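Local coordinates for hypothetic aldehyde deformylating oxygenase (Sulfolobus tokodaii, PDB 5V4T), which binds iron within a ferritin-like helical bundle and probably acts as an oxidoreductase with aldehyde deformylating oxygenase activity, at residues D2-T8 and Y129-F134; K120-T125 and I184-Y189. One frame throughout, in Å; residues are numbered along the deposited sequence.

Contact 1: D2-T8 and Y129-F134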
ATOM      1  N   ASP A   2       7.353 -12.750  15.729  1.00 23.84           N
ATOM      2  CA  ASP A   2       6.761 -13.913  16.285  1.00 21.24           C
ATOM      3  C   ASP A   2       7.884 -14.902  16.568  1.00 20.26           C
ATOM      4  O   ASP A   2       8.778 -15.081  15.748  1.00 18.75           O
ATOM      5  CB  ASP A   2       5.747 -14.536  15.353  1.00 19.01           C
ATOM      6  CG  ASP A   2       4.447 -13.685  15.294  1.00 18.92           C
ATOM      7  OD1 ASP A   2       3.764 -13.677  16.338  1.00 18.40           O
ATOM      8  OD2 ASP A   2       4.169 -13.023  14.249  1.00 16.92           O
ATOM      9  N   LYS A   3       7.715 -15.621  17.653  1.00 23.18           N
ATOM     10  CA  LYS A   3       8.781 -16.586  18.030  1.00 28.98           C
ATOM     11  C   LYS A   3       8.942 -17.739  17.035  1.00 27.37           C
ATOM     12  O   LYS A   3      10.037 -18.335  16.969  1.00 26.33           O
ATOM     13  CB  LYS A   3       8.548 -17.126  19.456  1.00 37.94           C
ATOM     14  CG  LYS A   3       7.154 -17.701  19.718  1.00 48.25           C
ATOM     15  CD  LYS A   3       6.731 -17.463  21.173  1.00 57.79           C
ATOM     16  CE  LYS A   3       5.220 -17.324  21.352  1.00 61.29           C
ATOM     17  NZ  LYS A   3       4.502 -18.543  20.898  1.00 66.27           N
ATOM     18  N   ASN A   4       7.889 -18.073  16.265  1.00 22.15           N
ATOM     19  CA  ASN A   4       8.003 -19.048  15.195  1.00 21.22           C
ATOM     20  C   ASN A   4       8.367 -18.532  13.819  1.00 19.80           C
ATOM     21  O   ASN A   4       8.235 -19.258  12.864  1.00 22.58           O
ATOM     22  CB  ASN A   4       6.753 -19.923  15.105  1.00 22.77           C
ATOM     23  CG  ASN A   4       5.475 -19.103  14.906  1.00 23.54           C
ATOM     24  OD1 ASN A   4       5.391 -17.937  15.311  1.00 23.18           O
ATOM     25  ND2 ASN A   4       4.502 -19.716  14.265  1.00 24.08           N
ATOM     26  N   TRP A   5       8.834 -17.309  13.712  1.00 18.01           N
ATOM     27  CA  TRP A   5       9.227 -16.777  12.455  1.00 18.63           C
ATOM     28  C   TRP A   5      10.303 -17.646  11.748  1.00 19.28           C
ATOM     29  O   TRP A   5      10.130 -18.057  10.596  1.00 20.12           O
ATOM     30  CB  TRP A   5       9.733 -15.370  12.644  1.00 17.71           C
ATOM     31  CG  TRP A   5      10.361 -14.735  11.395  1.00 19.33           C
ATOM     32  CD1 TRP A   5      11.689 -14.576  11.127  1.00 18.77           C
ATOM     33  CD2 TRP A   5       9.672 -14.244  10.224  1.00 19.05           C
ATOM     34  NE1 TRP A   5      11.883 -13.942   9.912  1.00 18.64           N
ATOM     35  CE2 TRP A   5      10.645 -13.776   9.314  1.00 19.21           C
ATOM     36  CE3 TRP A   5       8.310 -14.130   9.874  1.00 17.92           C
ATOM     37  CZ2 TRP A   5      10.315 -13.182   8.113  1.00 18.73           C
ATOM     38  CZ3 TRP A   5       8.000 -13.593   8.672  1.00 16.55           C
ATOM     39  CH2 TRP A   5       8.976 -13.118   7.785  1.00 19.71           C
ATOM     40  N   PHE A   6      11.391 -17.979  12.470  1.00 20.30           N
ATOM     41  CA  PHE A   6      12.470 -18.667  11.795  1.00 22.31           C
ATOM     42  C   PHE A   6      12.175 -20.115  11.512  1.00 24.25           C
ATOM     43  O   PHE A   6      12.845 -20.721  10.648  1.00 27.74           O
ATOM     44  CB  PHE A   6      13.836 -18.449  12.522  1.00 21.94           C
ATOM     45  CG  PHE A   6      14.418 -17.118  12.267  1.00 20.36           C
ATOM     46  CD1 PHE A   6      14.776 -16.762  10.989  1.00 22.29           C
ATOM     47  CD2 PHE A   6      14.522 -16.189  13.247  1.00 20.37           C
ATOM     48  CE1 PHE A   6      15.278 -15.505  10.740  1.00 23.44           C
ATOM     49  CE2 PHE A   6      15.005 -14.929  13.001  1.00 20.14           C
ATOM     50  CZ  PHE A   6      15.402 -14.601  11.747  1.00 22.62           C
ATOM     51  N   SER A   7      11.153 -20.685  12.140  1.00 24.70           N
ATOM     52  CA  SER A   7      10.730 -21.999  11.748  1.00 25.55           C
ATOM     53  C   SER A   7       9.775 -22.004  10.558  1.00 25.41           C
ATOM     54  O   SER A   7       9.419 -23.033  10.033  1.00 26.44           O
ATOM     55  CB  SER A   7      10.163 -22.730  12.960  1.00 27.34           C
ATOM     56  OG  SER A   7       9.151 -22.040  13.556  1.00 29.21           O
ATOM     57  N   THR A   8       9.370 -20.837  10.100  1.00 22.85           N
ATOM     58  CA  THR A   8       8.683 -20.715   8.825  1.00 21.89           C
ATOM     59  C   THR A   8       9.647 -21.002   7.649  1.00 21.98           C
ATOM     60  O   THR A   8      10.800 -20.559   7.674  1.00 21.41           O
ATOM     61  CB  THR A   8       8.057 -19.301   8.773  1.00 21.34           C
ATOM     62  OG1 THR A   8       7.292 -19.092   9.978  1.00 20.12           O
ATOM     63  CG2 THR A   8       7.198 -19.065   7.521  1.00 22.43           C
ATOM     64  N   TYR A 129       0.629 -19.742   8.392  1.00 17.27           N
ATOM     65  CA  TYR A 129       1.873 -20.092   9.071  1.00 18.53           C
ATOM     66  C   TYR A 129       1.869 -19.745  10.550  1.00 16.93           C
ATOM     67  O   TYR A 129       2.905 -19.771  11.213  1.00 18.36           O
ATOM     68  CB  TYR A 129       3.114 -19.552   8.296  1.00 18.99           C
ATOM     69  CG  TYR A 129       3.275 -20.270   6.996  1.00 18.55           C
ATOM     70  CD1 TYR A 129       3.931 -21.525   6.941  1.00 20.10           C
ATOM     71  CD2 TYR A 129       2.679 -19.799   5.842  1.00 16.71           C
ATOM     72  CE1 TYR A 129       4.036 -22.179   5.769  1.00 19.22           C
ATOM     73  CE2 TYR A 129       2.748 -20.504   4.655  1.00 19.42           C
ATOM     74  CZ  TYR A 129       3.417 -21.712   4.635  1.00 19.20           C
ATOM     75  OH  TYR A 129       3.529 -22.431   3.473  1.00 23.54           O
ATOM     76  N   ASN A 130       0.702 -19.444  11.102  1.00 16.45           N
ATOM     77  CA  ASN A 130       0.579 -19.187  12.517  1.00 18.99           C
ATOM     78  C   ASN A 130       1.489 -18.120  13.091  1.00 15.65           C
ATOM     79  O   ASN A 130       1.922 -18.228  14.243  1.00 17.52           O
ATOM     80  CB  ASN A 130       0.748 -20.524  13.275  1.00 21.72           C
ATOM     81  CG  ASN A 130      -0.197 -21.574  12.749  1.00 26.83           C
ATOM     82  OD1 ASN A 130       0.222 -22.618  12.260  1.00 35.63           O
ATOM     83  ND2 ASN A 130      -1.462 -21.255  12.739  1.00 27.46           N
ATOM     84  N   LEU A 131       1.702 -17.039  12.317  1.00 14.71           N
ATOM     85  CA  LEU A 131       2.453 -15.890  12.763  1.00 16.33           C
ATOM     86  C   LEU A 131       1.482 -14.905  13.429  1.00 15.51           C
ATOM     87  O   LEU A 131       0.956 -14.011  12.793  1.00 13.72           O
ATOM     88  CB  LEU A 131       3.188 -15.207  11.631  1.00 16.62           C
ATOM     89  CG  LEU A 131       4.215 -16.131  10.916  1.00 17.15           C
ATOM     90  CD1 LEU A 131       4.700 -15.579   9.628  1.00 16.06           C
ATOM     91  CD2 LEU A 131       5.386 -16.377  11.899  1.00 17.83           C
ATOM     92  N   LEU A 132       1.206 -15.113  14.692  1.00 16.09           N
ATOM     93  CA  LEU A 132       0.026 -14.512  15.290  1.00 15.97           C
ATOM     94  C   LEU A 132       0.096 -13.016  15.476  1.00 16.31           C
ATOM     95  O   LEU A 132      -0.878 -12.331  15.163  1.00 14.78           O
ATOM     96  CB  LEU A 132      -0.307 -15.133  16.643  1.00 17.47           C
ATOM     97  CG  LEU A 132      -0.564 -16.616  16.593  1.00 19.31           C
ATOM     98  CD1 LEU A 132      -1.006 -17.126  17.960  1.00 23.58           C
ATOM     99  CD2 LEU A 132      -1.614 -16.998  15.547  1.00 22.39           C
ATOM    100  N   LYS A 133       1.216 -12.488  15.980  1.00 14.38           N
ATOM    101  CA  LYS A 133       1.349 -11.054  16.150  1.00 15.11           C
ATOM    102  C   LYS A 133       1.391 -10.372  14.804  1.00 13.57           C
ATOM    103  O   LYS A 133       0.817  -9.308  14.642  1.00 14.40           O
ATOM    104  CB  LYS A 133       2.608 -10.732  16.962  1.00 18.00           C
ATOM    105  CG  LYS A 133       2.485 -11.247  18.377  1.00 21.23           C
ATOM    106  CD  LYS A 133       3.803 -10.976  19.097  1.00 25.16           C
ATOM    107  CE  LYS A 133       3.866 -11.735  20.384  1.00 30.68           C
ATOM    108  NZ  LYS A 133       5.211 -11.479  20.986  1.00 34.71           N
ATOM    109  N   PHE A 134       2.074 -10.961  13.837  1.00 13.22           N
ATOM    110  CA  PHE A 134       2.121 -10.372  12.511  1.00 13.39           C
ATOM    111  C   PHE A 134       0.703 -10.285  11.949  1.00 14.45           C
ATOM    112  O   PHE A 134       0.289  -9.250  11.404  1.00 13.31           O
ATOM    113  CB  PHE A 134       3.032 -11.149  11.569  1.00 14.00           C
ATOM    114  CG  PHE A 134       3.314 -10.425  10.280  1.00 13.28           C
ATOM    115  CD1 PHE A 134       4.217  -9.381  10.208  1.00 14.54           C
ATOM    116  CD2 PHE A 134       2.608 -10.755   9.161  1.00 14.94           C
ATOM    117  CE1 PHE A 134       4.484  -8.743   9.014  1.00 14.25           C
ATOM    118  CE2 PHE A 134       2.850 -10.125   7.976  1.00 15.89           C
ATOM    119  CZ  PHE A 134       3.818  -9.143   7.886  1.00 15.75           C
TER
HETATM  120  O   HOH W   1       5.986 -14.504  20.025  1.00 32.96           O
HETATM  121  O   HOH W   2       3.024 -16.913  16.690  1.00 25.72           O
HETATM  122  O   HOH W   3       5.415 -20.929  10.837  1.00 23.47           O

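Contact 2: K120-T125 and I184-Y189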
ATOM      1  N   LYS A 120      -4.137  -8.618   1.737  1.00 13.65           N
ATOM      2  CA  LYS A 120      -4.796  -9.932   1.602  1.00 16.32           C
ATOM      3  C   LYS A 120      -3.757 -11.035   1.640  1.00 14.81           C
ATOM      4  O   LYS A 120      -3.919 -12.036   2.364  1.00 16.58           O
ATOM      5  CB  LYS A 120      -5.565  -9.999   0.266  1.00 18.41           C
ATOM      6  CG  LYS A 120      -5.891 -11.428  -0.185  1.00 23.80           C
ATOM      7  CD  LYS A 120      -6.400 -11.403  -1.654  1.00 29.00           C
ATOM      8  CE  LYS A 120      -6.401 -12.779  -2.322  1.00 31.60           C
ATOM      9  NZ  LYS A 120      -7.493 -13.563  -1.646  1.00 33.50           N
ATOM     10  N   ILE A 121      -2.722 -10.922   0.856  1.00 13.64           N
ATOM     11  CA  ILE A 121      -1.696 -11.952   0.824  1.00 14.99           C
ATOM     12  C   ILE A 121      -1.013 -12.077   2.183  1.00 14.60           C
ATOM     13  O   ILE A 121      -0.873 -13.153   2.718  1.00 15.38           O
ATOM     14  CB  ILE A 121      -0.656 -11.673  -0.257  1.00 15.21           C
ATOM     15  CG1 ILE A 121      -1.314 -11.696  -1.655  1.00 18.95           C
ATOM     16  CG2 ILE A 121       0.519 -12.613  -0.135  1.00 16.64           C
ATOM     17  CD1 ILE A 121      -0.407 -11.076  -2.688  1.00 21.01           C
ATOM     18  N   LEU A 122      -0.649 -10.941   2.782  1.00 13.50           N
ATOM     19  CA  LEU A 122      -0.027 -10.965   4.121  1.00 13.05           C
ATOM     20  C   LEU A 122      -0.896 -11.565   5.182  1.00 12.70           C
ATOM     21  O   LEU A 122      -0.396 -12.295   6.066  1.00 13.43           O
ATOM     22  CB  LEU A 122       0.546  -9.578   4.536  1.00 13.44           C
ATOM     23  CG  LEU A 122       1.682  -9.121   3.659  1.00 13.38           C
ATOM     24  CD1 LEU A 122       2.021  -7.670   3.954  1.00 14.01           C
ATOM     25  CD2 LEU A 122       2.932  -9.990   3.853  1.00 14.40           C
ATOM     26  N   ASN A 123      -2.203 -11.233   5.152  1.00 12.44           N
ATOM     27  CA  ASN A 123      -3.156 -11.823   6.106  1.00 13.30           C
ATOM     28  C   ASN A 123      -3.275 -13.329   5.977  1.00 12.91           C
ATOM     29  O   ASN A 123      -3.092 -14.079   6.898  1.00 14.91           O
ATOM     30  CB  ASN A 123      -4.514 -11.150   5.851  1.00 14.11           C
ATOM     31  CG  ASN A 123      -5.549 -11.489   6.866  1.00 16.41           C
ATOM     32  OD1 ASN A 123      -5.326 -12.121   7.895  1.00 17.23           O
ATOM     33  ND2 ASN A 123      -6.763 -11.050   6.578  1.00 19.98           N
ATOM     34  N   GLU A 124      -3.565 -13.751   4.773  1.00 13.59           N
ATOM     35  CA  GLU A 124      -3.747 -15.176   4.482  1.00 14.52           C
ATOM     36  C   GLU A 124      -2.486 -15.990   4.798  1.00 14.71           C
ATOM     37  O   GLU A 124      -2.566 -17.054   5.405  1.00 15.67           O
ATOM     38  CB  GLU A 124      -4.104 -15.361   3.037  1.00 16.89           C
ATOM     39  CG  GLU A 124      -5.477 -14.814   2.743  1.00 19.02           C
ATOM     40  CD  GLU A 124      -5.918 -14.986   1.312  1.00 23.36           C
ATOM     41  OE1 GLU A 124      -5.131 -15.441   0.467  1.00 23.94           O
ATOM     42  OE2 GLU A 124      -7.119 -14.665   1.046  1.00 25.83           O
ATOM     43  N   THR A 125      -1.343 -15.458   4.410  1.00 14.66           N
ATOM     44  CA  THR A 125      -0.078 -16.173   4.549  1.00 16.68           C
ATOM     45  C   THR A 125       0.313 -16.249   6.032  1.00 16.12           C
ATOM     46  O   THR A 125       0.727 -17.322   6.543  1.00 15.83           O
ATOM     47  CB  THR A 125       1.029 -15.531   3.705  1.00 18.38           C
ATOM     48  OG1 THR A 125       0.638 -15.574   2.340  1.00 17.84           O
ATOM     49  CG2 THR A 125       2.319 -16.291   3.896  1.00 18.72           C
ATOM     50  N   ILE A 184       6.318 -13.746  -5.087  1.00 21.45           N
ATOM     51  CA  ILE A 184       4.916 -13.971  -4.682  1.00 23.60           C
ATOM     52  C   ILE A 184       4.446 -15.394  -5.005  1.00 23.46           C
ATOM     53  O   ILE A 184       3.696 -16.000  -4.256  1.00 23.38           O
ATOM     54  CB  ILE A 184       3.975 -12.916  -5.340  1.00 23.47           C
ATOM     55  CG1 ILE A 184       4.252 -11.483  -4.819  1.00 25.81           C
ATOM     56  CG2 ILE A 184       2.530 -13.310  -5.124  1.00 25.61           C
ATOM     57  CD1 ILE A 184       3.593 -10.374  -5.633  1.00 27.52           C
ATOM     58  N   GLU A 185       4.828 -15.916  -6.180  1.00 24.09           N
ATOM     59  CA  GLU A 185       4.436 -17.261  -6.571  1.00 25.70           C
ATOM     60  C   GLU A 185       4.822 -18.349  -5.577  1.00 25.74           C
ATOM     61  O   GLU A 185       4.047 -19.264  -5.365  1.00 25.63           O
ATOM     62  CB  GLU A 185       4.955 -17.617  -7.968  1.00 30.70           C
ATOM     63  CG  GLU A 185       4.235 -16.885  -9.065  1.00 33.06           C
ATOM     64  CD  GLU A 185       4.693 -17.340 -10.445  1.00 37.09           C
ATOM     65  OE1 GLU A 185       5.906 -17.653 -10.638  1.00 37.39           O
ATOM     66  OE2 GLU A 185       3.825 -17.368 -11.326  1.00 34.68           O
ATOM     67  N   PRO A 186       5.984 -18.240  -4.934  1.00 23.86           N
ATOM     68  CA  PRO A 186       6.274 -19.246  -3.890  1.00 27.04           C
ATOM     69  C   PRO A 186       5.344 -19.252  -2.681  1.00 26.99           C
ATOM     70  O   PRO A 186       5.308 -20.223  -1.915  1.00 28.52           O
ATOM     71  CB  PRO A 186       7.705 -18.907  -3.475  1.00 26.49           C
ATOM     72  CG  PRO A 186       8.265 -18.290  -4.712  1.00 27.47           C
ATOM     73  CD  PRO A 186       7.141 -17.419  -5.216  1.00 25.98           C
ATOM     74  N   LEU A 187       4.602 -18.168  -2.471  1.00 23.85           N
ATOM     75  CA  LEU A 187       3.577 -18.176  -1.454  1.00 23.92           C
ATOM     76  C   LEU A 187       2.310 -18.907  -1.902  1.00 25.00           C
ATOM     77  O   LEU A 187       1.382 -19.024  -1.116  1.00 24.65           O
ATOM     78  CB  LEU A 187       3.228 -16.754  -1.035  1.00 23.88           C
ATOM     79  CG  LEU A 187       4.367 -15.807  -0.633  1.00 29.01           C
ATOM     80  CD1 LEU A 187       3.891 -14.452  -0.151  1.00 29.60           C
ATOM     81  CD2 LEU A 187       5.241 -16.428   0.416  1.00 30.65           C
ATOM     82  N   GLY A 188       2.270 -19.388  -3.149  1.00 24.76           N
ATOM     83  CA  GLY A 188       1.142 -20.200  -3.617  1.00 24.31           C
ATOM     84  C   GLY A 188       0.087 -19.414  -4.420  1.00 25.24           C
ATOM     85  O   GLY A 188      -0.910 -19.977  -4.829  1.00 30.07           O
ATOM     86  N   TYR A 189       0.360 -18.164  -4.735  1.00 21.17           N
ATOM     87  CA  TYR A 189      -0.583 -17.283  -5.459  1.00 20.36           C
ATOM     88  C   TYR A 189      -0.302 -17.298  -6.947  1.00 21.02           C
ATOM     89  O   TYR A 189       0.832 -17.449  -7.363  1.00 25.49           O
ATOM     90  CB  TYR A 189      -0.475 -15.855  -4.967  1.00 19.59           C
ATOM     91  CG  TYR A 189      -0.960 -15.761  -3.554  1.00 20.36           C
ATOM     92  CD1 TYR A 189      -2.299 -15.523  -3.285  1.00 20.39           C
ATOM     93  CD2 TYR A 189      -0.120 -15.975  -2.478  1.00 21.50           C
ATOM     94  CE1 TYR A 189      -2.791 -15.517  -2.001  1.00 22.02           C
ATOM     95  CE2 TYR A 189      -0.616 -15.969  -1.173  1.00 18.66           C
ATOM     96  CZ  TYR A 189      -1.937 -15.720  -0.949  1.00 21.74           C
ATOM     97  OH  TYR A 189      -2.408 -15.733   0.364  1.00 23.98           O
TER
HETATM   98  O   HOH W   4       0.964 -18.821   1.618  1.00 31.06           O

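Contact 1: D2-T8 and Y129-F134
Hydrogen bonding of first-turn helix amides to a carboxylate from a distant part of the chain is the principle here: the loop ahead of helix 10-23 packs on the turn between helices 98-128 and 132-155, away from the iron site. Helix 98-128 ends in a Schellman motif with Asn-130, at positive phi, as its C-prime residue, and the next residue, Leu-131, is the N-cap of the following helix. Leu-131 has no polar side chain, and the carboxylate of Asp-2 meets the amides beyond it: Lys-133 N donates to Asp-2 OD1 (2.8 Å) and Phe-134 N to Asp-2 OD2 (3.0 Å). Tyr-67 of helix 49-67 also hydrogen-bonds to OD2. Asn-4 reads the turn itself, its ND2 donating to Asn-130 O at 3.0 Å. Water 3 joins Thr-8 OG1 to Tyr-129 O, 2.8 Å from each. Beneath these polar links Leu-131 CD1 lies 3.9 Å from Trp-5 CE3, at the edge of an indole whose NE1 is held by Asp-71. A negative charge thus faces the positive end of a helix dipole, while side-chain and water bonds engage the first-turn amides of helix 132-155 and the carbonyls of Tyr-129 and Asn-130 in the turn before it.

Contact 2: K120-T125 and I184-Y189
Residues 120-125 of helix 98-128 face a short 3-10 segment, 185-187, and the bend before helix 191-211; the backbones stay separate, with CA atoms 7.3 Å apart at Thr-125 and Leu-187 and 8.3 Å at Ile-121 and Tyr-189. Gly-188, with a phi of 98°, follows the 3-10 segment, and the CA-to-CB bond of Tyr-189 after it points toward the helix. The Tyr-189 ring lies against Ile-121, whose CG1 sits 4.1 Å from the ring centroid, nearly on the ring normal, in a CH-pi contact. Leu-187 CD1 adds apolar packing 3.8 Å from Ile-121 CG2. At the far end of the ring, Tyr-189 OH donates to Glu-124 OE1 at 2.7 Å, while Lys-120 NZ forms a salt bridge with Glu-124 OE2 (2.9 Å). The contact joins the approach to helix 191-211 to helix 98-128, which carries the iron ligand Glu-111. One tyrosine thus serves two chemistries, an apolar face on isoleucine and a hydroxyl bound to a carboxylate also salt-bridged within its own helix.

From the N terminus, residues 2-8 enter contact 1 before helix 10-23 begins. The chain then runs to helix 98-128, where residues 120-125 supply one half of contact 2, and residues 129-134 close the first loop after 120 intervening residues. Another 49 residues, mostly helical, lead to 184-189, which close contact 2. The segments alternate, so the loops cross. Helices 98-128 and 132-155 are successive, and Phe-134 CE2 packs 4.1 Å from Leu-122 CD2, joining the contacts directly. They tie the N-terminal loop to the turn between helices 98-128 and 132-155, and the approach to helix 191-211 to helix 98-128, illustrating how connections distant in sequence are held against the helices of a bundle.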